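Putative metal-dependent hydrolase (Bacillus subtilis, PDB 6KNS) binds two zinc ions in a metallo-beta-lactamase fold and is a putative hydrolase, possibly with RNase Z-like tRNA 3'-processing activity. Local coordinates at residues H65-H70 / T138-T143. Numbering follows the deposited sequence.
Sequences HYHHDH and TIHPVT. With ZN (zinc ion), chain H; ZN (zinc ion), chain G.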
loop_
_atom_site.group_PDB
_atom_site.type_symbol
_atom_site.label_atom_id
_atom_site.label_comp_id
_atom_site.label_asym_id
_atom_site.label_seq_id
_atom_site.Cartn_x
_atom_site.Cartn_y
_atom_site.Cartn_z
ATOM N N HIS A 65 0.882 0.065 -15.887
ATOM C CA HIS A 65 1.912 1.080 -15.864
ATOM C C HIS A 65 2.466 1.254 -14.457
ATOM O O HIS A 65 1.961 0.629 -13.509
ATOM C CB HIS A 65 1.415 2.404 -16.439
ATOM C CG HIS A 65 0.394 3.147 -15.615
ATOM N ND1 HIS A 65 -0.858 2.643 -15.323
ATOM C CD2 HIS A 65 0.410 4.421 -15.136
ATOM C CE1 HIS A 65 -1.550 3.571 -14.675
ATOM N NE2 HIS A 65 -0.803 4.655 -14.544
ATOM N N TYR A 66 3.499 2.076 -14.314
ATOM C CA TYR A 66 4.239 2.115 -13.072
ATOM C C TYR A 66 4.015 3.339 -12.186
ATOM O O TYR A 66 4.818 3.624 -11.299
ATOM C CB TYR A 66 5.726 1.965 -13.388
ATOM C CG TYR A 66 6.083 0.648 -14.114
ATOM C CD1 TYR A 66 6.079 -0.547 -13.424
ATOM C CD2 TYR A 66 6.440 0.621 -15.434
ATOM C CE1 TYR A 66 6.415 -1.731 -14.019
ATOM C CE2 TYR A 66 6.800 -0.605 -16.069
ATOM C CZ TYR A 66 6.759 -1.769 -15.347
ATOM O OH TYR A 66 7.107 -2.998 -15.859
ATOM N N HIS A 67 2.889 4.003 -12.351
ATOM C CA HIS A 67 2.460 5.047 -11.405
ATOM C C HIS A 67 2.182 4.377 -10.043
ATOM O O HIS A 67 1.676 3.252 -10.001
ATOM C CB HIS A 67 1.185 5.737 -11.921
ATOM C CG HIS A 67 1.421 6.951 -12.761
ATOM N ND1 HIS A 67 0.440 7.499 -13.570
ATOM C CD2 HIS A 67 2.498 7.777 -12.860
ATOM C CE1 HIS A 67 0.917 8.593 -14.156
ATOM N NE2 HIS A 67 2.164 8.780 -13.744
ATOM N N HIS A 68 2.495 5.083 -8.949
ATOM C CA HIS A 68 2.373 4.562 -7.573
ATOM C C HIS A 68 1.040 3.927 -7.257
ATOM O O HIS A 68 0.953 2.863 -6.627
ATOM C CB HIS A 68 2.570 5.684 -6.557
ATOM C CG HIS A 68 3.904 6.314 -6.612
ATOM N ND1 HIS A 68 5.082 5.599 -6.483
ATOM C CD2 HIS A 68 4.258 7.615 -6.796
ATOM C CE1 HIS A 68 6.102 6.447 -6.559
ATOM N NE2 HIS A 68 5.625 7.664 -6.759
ATOM N N ASP A 69 -0.026 4.571 -7.694
ATOM C CA ASP A 69 -1.371 4.036 -7.440
ATOM C C ASP A 69 -1.728 2.738 -8.183
ATOM O O ASP A 69 -2.796 2.160 -7.932
ATOM C CB ASP A 69 -2.432 5.121 -7.630
ATOM C CG ASP A 69 -2.477 5.651 -9.052
ATOM O OD1 ASP A 69 -1.405 5.933 -9.586
ATOM O OD2 ASP A 69 -3.579 5.792 -9.606
ATOM N N HIS A 70 -0.819 2.234 -9.014
ATOM C CA HIS A 70 -0.983 0.929 -9.661
ATOM C C HIS A 70 0.053 -0.135 -9.253
ATOM O O HIS A 70 -0.087 -1.293 -9.641
ATOM C CB HIS A 70 -0.955 1.123 -11.185
ATOM C CG HIS A 70 -2.081 1.984 -11.664
ATOM N ND1 HIS A 70 -3.170 1.485 -12.347
ATOM C CD2 HIS A 70 -2.325 3.296 -11.456
ATOM C CE1 HIS A 70 -4.024 2.477 -12.558
ATOM N NE2 HIS A 70 -3.520 3.593 -12.044
ATOM N N THR A 138 -1.838 3.776 -24.169
ATOM C CA THR A 138 -2.760 4.858 -23.815
ATOM C C THR A 138 -2.072 6.230 -23.964
ATOM O O THR A 138 -0.870 6.310 -24.165
ATOM C CB THR A 138 -3.302 4.672 -22.392
ATOM O OG1 THR A 138 -2.240 4.762 -21.428
ATOM C CG2 THR A 138 -4.017 3.285 -22.255
ATOM N N ILE A 139 -2.848 7.298 -23.870
ATOM C CA ILE A 139 -2.295 8.631 -23.851
ATOM C C ILE A 139 -2.230 8.998 -22.385
ATOM O O ILE A 139 -3.255 9.233 -21.759
ATOM C CB ILE A 139 -3.137 9.620 -24.629
ATOM C CG1 ILE A 139 -3.465 9.056 -26.026
ATOM C CG2 ILE A 139 -2.409 10.963 -24.701
ATOM C CD1 ILE A 139 -3.929 10.127 -27.037
ATOM N N HIS A 140 -1.019 8.980 -21.823
ATOM C CA HIS A 140 -0.841 9.157 -20.386
ATOM C C HIS A 140 0.564 9.729 -20.113
ATOM O O HIS A 140 1.443 9.594 -20.940
ATOM C CB HIS A 140 -1.040 7.801 -19.710
ATOM C CG HIS A 140 -1.392 7.893 -18.274
ATOM N ND1 HIS A 140 -2.449 8.651 -17.827
ATOM C CD2 HIS A 140 -0.824 7.342 -17.171
ATOM C CE1 HIS A 140 -2.526 8.556 -16.512
ATOM N NE2 HIS A 140 -1.553 7.771 -16.092
ATOM N N PRO A 141 0.768 10.427 -18.985
ATOM C CA PRO A 141 2.099 11.019 -18.828
ATOM C C PRO A 141 3.248 10.038 -18.644
ATOM O O PRO A 141 4.365 10.477 -18.662
ATOM C CB PRO A 141 1.970 11.908 -17.568
ATOM C CG PRO A 141 0.534 11.924 -17.201
ATOM C CD PRO A 141 -0.184 10.869 -17.958
ATOM N N VAL A 142 2.989 8.758 -18.351
ATOM C CA VAL A 142 4.000 7.702 -18.450
ATOM C C VAL A 142 3.452 6.626 -19.365
ATOM O O VAL A 142 2.251 6.564 -19.615
ATOM C CB VAL A 142 4.400 7.071 -17.085
ATOM C CG1 VAL A 142 5.105 8.108 -16.165
ATOM C CG2 VAL A 142 3.199 6.394 -16.374
ATOM N N THR A 143 4.334 5.782 -19.881
ATOM C CA THR A 143 3.956 4.669 -20.719
ATOM C C THR A 143 2.912 3.825 -20.010
ATOM O O THR A 143 3.068 3.457 -18.837
ATOM C CB THR A 143 5.189 3.797 -21.033
ATOM O OG1 THR A 143 6.164 4.626 -21.630
ATOM C CG2 THR A 143 4.872 2.669 -21.985
HETATM ZN ZN ZN H . -1.468 6.765 -14.075
HETATM ZN ZN ZN G . -3.748 5.756 -12.127
HETATM O O HOH W 1 4.749 3.292 -16.704
#
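Three histidines drawn from both segments grip the zinc ion of chain H: His-67 ND1 at 2.1 Å, His-65 NE2 and His-140 NE2 at 2.3 Å each; Asp-161 completes the site. The shared metal brings His-67 ND1 and His-140 NE2 within 3.2 Å of each other, tip to tip, as co-ligands and not as a hydrogen-bonded pair. The His-140 ring turns its edge toward the face of His-65 in an offset edge-to-face pair, the planes at 89°. In His-140, CG anti to the backbone N (chi1 -158°) starts the ring off toward the zinc; with NE2 on the metal, ND1 is hydrogen-bonded, Gly-194 being the main polar partner. Residues 65-70 spell the HxHxDH signature of the metallo-beta-lactamase fold: Asp-69 OD2 and His-70 NE2 go to the second zinc, of chain G, with His-217, and Asp-161 bridges both metals. Beside the first zinc, Val-142 CG2 sits over the centre of the His-67 ring, a CH-pi contact at 3.7 Å from the ring centroid, and meets the edge of His-65 at CD2. Thr-143 O, farther along the loop between strands 131-137 and 145-150, takes a hydrogen bond at 2.7 Å from a water that in turn accepts from Tyr-66 N, joining the two backbones.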